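Tyrocidine synthase 3 (PDB 4MRT) probably carries amino acid and peptide intermediates as a peptidyl carrier domain during tyrocidine assembly, and here binds coenzyme A. Local coordinates at residues A[47-51]-A[62-68]. The protein carries 1 engineered substitution. Numbering follows the deposited sequence.
With COA (coenzyme A), chain D.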
ATOM      1  N   ALA A  47      -6.309   6.159   4.919  1.00 19.95           N
ATOM      2  CA  ALA A  47      -5.667   6.855   6.034  1.00 19.36           C
ATOM      3  C   ALA A  47      -5.584   8.359   5.736  1.00 20.89           C
ATOM      4  O   ALA A  47      -5.739   9.163   6.654  1.00 19.45           O
ATOM      5  CB  ALA A  47      -4.278   6.271   6.325  1.00 18.79           C
ATOM      6  N   MET A  48      -5.373   8.728   4.456  1.00 22.25           N
ATOM      7  CA  MET A  48      -5.265  10.151   4.048  1.00 23.27           C
ATOM      8  C   MET A  48      -6.620  10.824   4.247  1.00 23.14           C
ATOM      9  O   MET A  48      -6.680  11.926   4.747  1.00 21.61           O
ATOM     10  CB  MET A  48      -4.907  10.367   2.570  1.00 23.64           C
ATOM     11  CG  MET A  48      -3.672   9.688   2.002  1.00 25.83           C
ATOM     12  SD  MET A  48      -2.184  10.019   2.937  1.00 28.64           S
ATOM     13  CE  MET A  48      -2.224   8.558   3.954  1.00 31.68           C
ATOM     14  N   ALA A  49      -7.671  10.170   3.760  1.00 22.65           N
ATOM     15  CA  ALA A  49      -9.034  10.627   3.966  1.00 24.08           C
ATOM     16  C   ALA A  49      -9.335  10.770   5.449  1.00 24.98           C
ATOM     17  O   ALA A  49      -9.967  11.751   5.843  1.00 26.11           O
ATOM     18  CB  ALA A  49     -10.027   9.674   3.325  1.00 23.76           C
ATOM     19  N   VAL A  50      -8.898   9.820   6.274  1.00 23.44           N
ATOM     20  CA  VAL A  50      -9.071   9.967   7.726  1.00 23.25           C
ATOM     21  C   VAL A  50      -8.398  11.230   8.257  1.00 24.17           C
ATOM     22  O   VAL A  50      -9.019  11.966   9.029  1.00 23.84           O
ATOM     23  CB  VAL A  50      -8.604   8.737   8.536  1.00 22.97           C
ATOM     24  CG1 VAL A  50      -8.533   9.039  10.039  1.00 23.78           C
ATOM     25  CG2 VAL A  50      -9.531   7.569   8.293  1.00 22.53           C
ATOM     26  N   ALA A  51      -7.143  11.468   7.866  1.00 24.82           N
ATOM     27  CA  ALA A  51      -6.389  12.646   8.297  1.00 26.00           C
ATOM     28  C   ALA A  51      -6.990  13.968   7.787  1.00 27.73           C
ATOM     29  O   ALA A  51      -7.024  14.974   8.510  1.00 30.33           O
ATOM     30  CB  ALA A  51      -4.934  12.520   7.859  1.00 26.17           C
ATOM     31  N   LEU A  62      -3.051  15.670  11.645  1.00 35.35           N
ATOM     32  CA  LEU A  62      -2.740  14.296  12.033  1.00 32.58           C
ATOM     33  C   LEU A  62      -1.621  13.769  11.136  1.00 31.20           C
ATOM     34  O   LEU A  62      -1.884  13.369  10.001  1.00 29.80           O
ATOM     35  CB  LEU A  62      -3.980  13.411  11.902  1.00 32.50           C
ATOM     36  CG  LEU A  62      -3.857  11.920  12.204  1.00 32.50           C
ATOM     37  CD1 LEU A  62      -3.239  11.717  13.573  1.00 33.13           C
ATOM     38  CD2 LEU A  62      -5.214  11.237  12.120  1.00 34.18           C
ATOM     39  N   PRO A  63      -0.367  13.753  11.639  1.00 30.18           N
ATOM     40  CA  PRO A  63       0.677  13.201  10.784  1.00 26.34           C
ATOM     41  C   PRO A  63       0.373  11.736  10.494  1.00 24.86           C
ATOM     42  O   PRO A  63      -0.132  11.006  11.345  1.00 23.29           O
ATOM     43  CB  PRO A  63       1.954  13.371  11.623  1.00 26.86           C
ATOM     44  CG  PRO A  63       1.613  14.428  12.638  1.00 27.47           C
ATOM     45  CD  PRO A  63       0.170  14.147  12.951  1.00 28.83           C
ATOM     46  N   LEU A  64       0.625  11.316   9.269  1.00 24.07           N
ATOM     47  CA  LEU A  64       0.273   9.971   8.874  1.00 23.62           C
ATOM     48  C   LEU A  64       1.024   8.933   9.667  1.00 23.97           C
ATOM     49  O   LEU A  64       0.459   7.889   9.994  1.00 26.08           O
ATOM     50  CB  LEU A  64       0.457   9.776   7.381  1.00 22.68           C
ATOM     51  CG  LEU A  64      -0.751  10.182   6.528  1.00 24.01           C
ATOM     52  CD1 LEU A  64      -2.005   9.436   6.951  1.00 23.89           C
ATOM     53  CD2 LEU A  64      -1.016  11.677   6.538  1.00 23.21           C
ATOM     54  N   LYS A  65       2.283   9.222   9.988  1.00 24.70           N
ATOM     55  CA  LYS A  65       3.119   8.306  10.748  1.00 25.91           C
ATOM     56  C   LYS A  65       2.505   7.997  12.116  1.00 24.93           C
ATOM     57  O   LYS A  65       2.653   6.898  12.624  1.00 23.30           O
ATOM     58  CB  LYS A  65       4.560   8.846  10.900  1.00 28.29           C
ATOM     59  CG  LYS A  65       4.736   9.949  11.939  1.00 32.09           C
ATOM     60  CD  LYS A  65       5.988  10.792  11.717  1.00 35.32           C
ATOM     61  CE  LYS A  65       7.240   9.930  11.649  1.00 38.81           C
ATOM     62  NZ  LYS A  65       8.486  10.709  11.927  1.00 40.34           N
ATOM     63  N   VAL A  66       1.800   8.966  12.696  1.00 25.87           N
ATOM     64  CA  VAL A  66       1.078   8.748  13.948  1.00 25.39           C
ATOM     65  C   VAL A  66      -0.078   7.761  13.792  1.00 24.84           C
ATOM     66  O   VAL A  66      -0.247   6.862  14.622  1.00 25.24           O
ATOM     67  CB  VAL A  66       0.580  10.085  14.529  1.00 26.71           C
ATOM     68  CG1 VAL A  66      -0.397   9.845  15.681  1.00 28.28           C
ATOM     69  CG2 VAL A  66       1.778  10.908  14.983  1.00 25.81           C
ATOM     70  N   LEU A  67      -0.871   7.904  12.731  1.00 23.27           N
ATOM     71  CA  LEU A  67      -1.954   6.961  12.470  1.00 23.35           C
ATOM     72  C   LEU A  67      -1.423   5.540  12.273  1.00 22.58           C
ATOM     73  O   LEU A  67      -1.973   4.570  12.796  1.00 20.95           O
ATOM     74  CB  LEU A  67      -2.759   7.435  11.262  1.00 25.62           C
ATOM     75  CG  LEU A  67      -3.958   6.607  10.802  1.00 28.27           C
ATOM     76  CD1 LEU A  67      -4.784   6.031  11.945  1.00 30.55           C
ATOM     77  CD2 LEU A  67      -4.825   7.489   9.921  1.00 28.73           C
ATOM     78  N   PHE A  68      -0.317   5.410  11.547  1.00 20.61           N
ATOM     79  CA  PHE A  68       0.291   4.086  11.329  1.00 19.29           C
ATOM     80  C   PHE A  68       0.903   3.477  12.588  1.00 18.77           C
ATOM     81  O   PHE A  68       0.888   2.261  12.775  1.00 16.72           O
ATOM     82  CB  PHE A  68       1.345   4.190  10.227  1.00 19.28           C
ATOM     83  CG  PHE A  68       0.772   4.099   8.864  1.00 19.70           C
ATOM     84  CD1 PHE A  68       0.591   2.856   8.264  1.00 19.20           C
ATOM     85  CD2 PHE A  68       0.396   5.233   8.180  1.00 19.20           C
ATOM     86  CE1 PHE A  68       0.059   2.767   7.003  1.00 20.00           C
ATOM     87  CE2 PHE A  68      -0.147   5.141   6.915  1.00 20.50           C
ATOM     88  CZ  PHE A  68      -0.315   3.916   6.323  1.00 20.03           C
TER
HETATM   89  N1A COA D 302       7.854   0.485   2.722  1.00 19.29           N
HETATM   90  C2A COA D 302       7.660  -0.340   1.674  1.00 18.55           C
HETATM   91  N3A COA D 302       6.760  -1.322   1.649  1.00 18.38           N
HETATM   92  C4A COA D 302       5.989  -1.553   2.741  1.00 19.02           C
HETATM   93  C5A COA D 302       6.144  -0.715   3.933  1.00 18.26           C
HETATM   94  C6A COA D 302       7.146   0.351   3.868  1.00 19.16           C
HETATM   95  N6A COA D 302       7.331   1.154   4.933  1.00 17.69           N
HETATM   96  N7A COA D 302       5.264  -1.150   4.856  1.00 18.86           N
HETATM   97  C8A COA D 302       4.613  -2.201   4.311  1.00 18.45           C
HETATM   98  N9A COA D 302       5.061  -2.442   3.055  1.00 17.74           N
HETATM   99  C1B COA D 302       4.559  -3.472   2.114  1.00 18.14           C
HETATM  100  C2B COA D 302       4.126  -4.758   2.794  1.00 17.56           C
HETATM  101  O2B COA D 302       4.605  -5.862   1.999  1.00 17.32           O
HETATM  102  C3B COA D 302       2.607  -4.683   2.697  1.00 17.63           C
HETATM  103  O3B COA D 302       1.985  -5.956   2.611  1.00 18.36           O
HETATM  104  P3B COA D 302       1.136  -6.616   3.822  1.00 21.16           P
HETATM  105  O7A COA D 302       0.152  -7.535   3.165  1.00 20.77           O
HETATM  106  O8A COA D 302       2.132  -7.379   4.654  1.00 21.53           O
HETATM  107  O9A COA D 302       0.544  -5.451   4.548  1.00 23.24           O
HETATM  108  C4B COA D 302       2.443  -3.978   1.371  1.00 17.33           C
HETATM  109  O4B COA D 302       3.408  -2.957   1.407  1.00 16.26           O
HETATM  110  C5B COA D 302       1.079  -3.394   1.102  1.00 17.41           C
HETATM  111  O5B COA D 302       1.213  -2.443   0.048  1.00 18.46           O
HETATM  112  P1A COA D 302      -0.105  -1.636  -0.388  1.00 17.85           P
HETATM  113  O1A COA D 302      -1.171  -2.626  -0.754  1.00 16.59           O
HETATM  114  O2A COA D 302       0.317  -0.650  -1.449  1.00 18.66           O
HETATM  115  O3A COA D 302      -0.537  -0.960   0.985  1.00 19.97           O
HETATM  116  P2A COA D 302      -1.003   0.572   1.123  1.00 22.52           P
HETATM  117  O4A COA D 302      -1.405   1.203  -0.203  1.00 21.64           O
HETATM  118  O5A COA D 302      -2.053   0.611   2.245  1.00 23.18           O
HETATM  119  O6A COA D 302       0.274   1.376   1.731  1.00 24.06           O
HETATM  120  CBP COA D 302       2.614   1.919   2.254  1.00 25.19           C
HETATM  121  CCP COA D 302       1.575   0.837   1.928  1.00 24.93           C
HETATM  122  CDP COA D 302       2.392   3.383   1.903  1.00 24.49           C
HETATM  123  CEP COA D 302       3.976   1.459   2.711  1.00 24.22           C
HETATM  124  CAP COA D 302       2.078   2.158   3.742  1.00 26.20           C
HETATM  125  OAP COA D 302       1.892   0.939   4.483  1.00 25.65           O
HETATM  126  C9P COA D 302       2.931   3.047   4.665  1.00 27.36           C
HETATM  127  O9P COA D 302       3.024   4.262   4.494  1.00 26.73           O
HETATM  128  N8P COA D 302       3.590   2.458   5.669  1.00 30.78           N
HETATM  129  C7P COA D 302       4.499   3.198   6.542  1.00 31.17           C
HETATM  130  C6P COA D 302       3.821   3.744   7.788  1.00 32.39           C
HETATM  131  C5P COA D 302       4.842   4.381   8.726  1.00 32.90           C
HETATM  132  O5P COA D 302       5.310   5.453   8.391  1.00 30.70           O
HETATM  133  N4P COA D 302       5.158   3.750   9.883  1.00 36.50           N
HETATM  134  C3P COA D 302       6.145   4.261  10.850  1.00 39.23           C
HETATM  135  C2P COA D 302       5.578   4.620  12.230  1.00 43.05           C
HETATM  136  S1P COA D 302       6.811   5.480  13.274  1.00 48.77           S
HETATM  137  O   HOH W   1      -4.753  16.124   9.471  1.00 40.56           O
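A47 sets its CB among three side chains of the short helix 64-69, meeting L67 CD2 at 3.8 Å, L64 CD1 at 3.9 Å and F68 CE2 at 4.3 Å; a lone methyl suits this place because larger neighbours fill the space around it. A turn later, A51 CB rests on the backbone oxygen of L62 and on L64 CD2, and a water bridges the two segments by donating to A51 O and accepting from L62 N. V50 puts CG1 anti to its backbone N (chi1 168°), which carries that methyl to L67 CD2 at 4.0 Å, two branched residues filling buried apolar space. M48 crosses L64 at about a right angle, though the position of its tip is uncertain. The side chain of F68 leaves helix 64-69 and runs beside the pantetheine arm, against which a flat ring fits well. Its CB lies 3.5 Å from C6P of coenzyme A, and CG comes to 3.3 Å from the same carbon, which sits over one ring face near the rim. CD1 and CD2 also meet C6P, CE1 approaches OAP, CZ reaches C9P, and CE2 nears O9P; L64 O lies in plane at the ring edge, whereas A47 CB meets the ring obliquely. Replacing F68 by an alanine would probably strip the pantetheine arm of this apolar wall and leave A47 CB less covered. The axes of 47-51 and 64-68 cross at 115°, within the four-helix fold of carrier proteins; here F68 and the backbone of K65 border the coenzyme A arm.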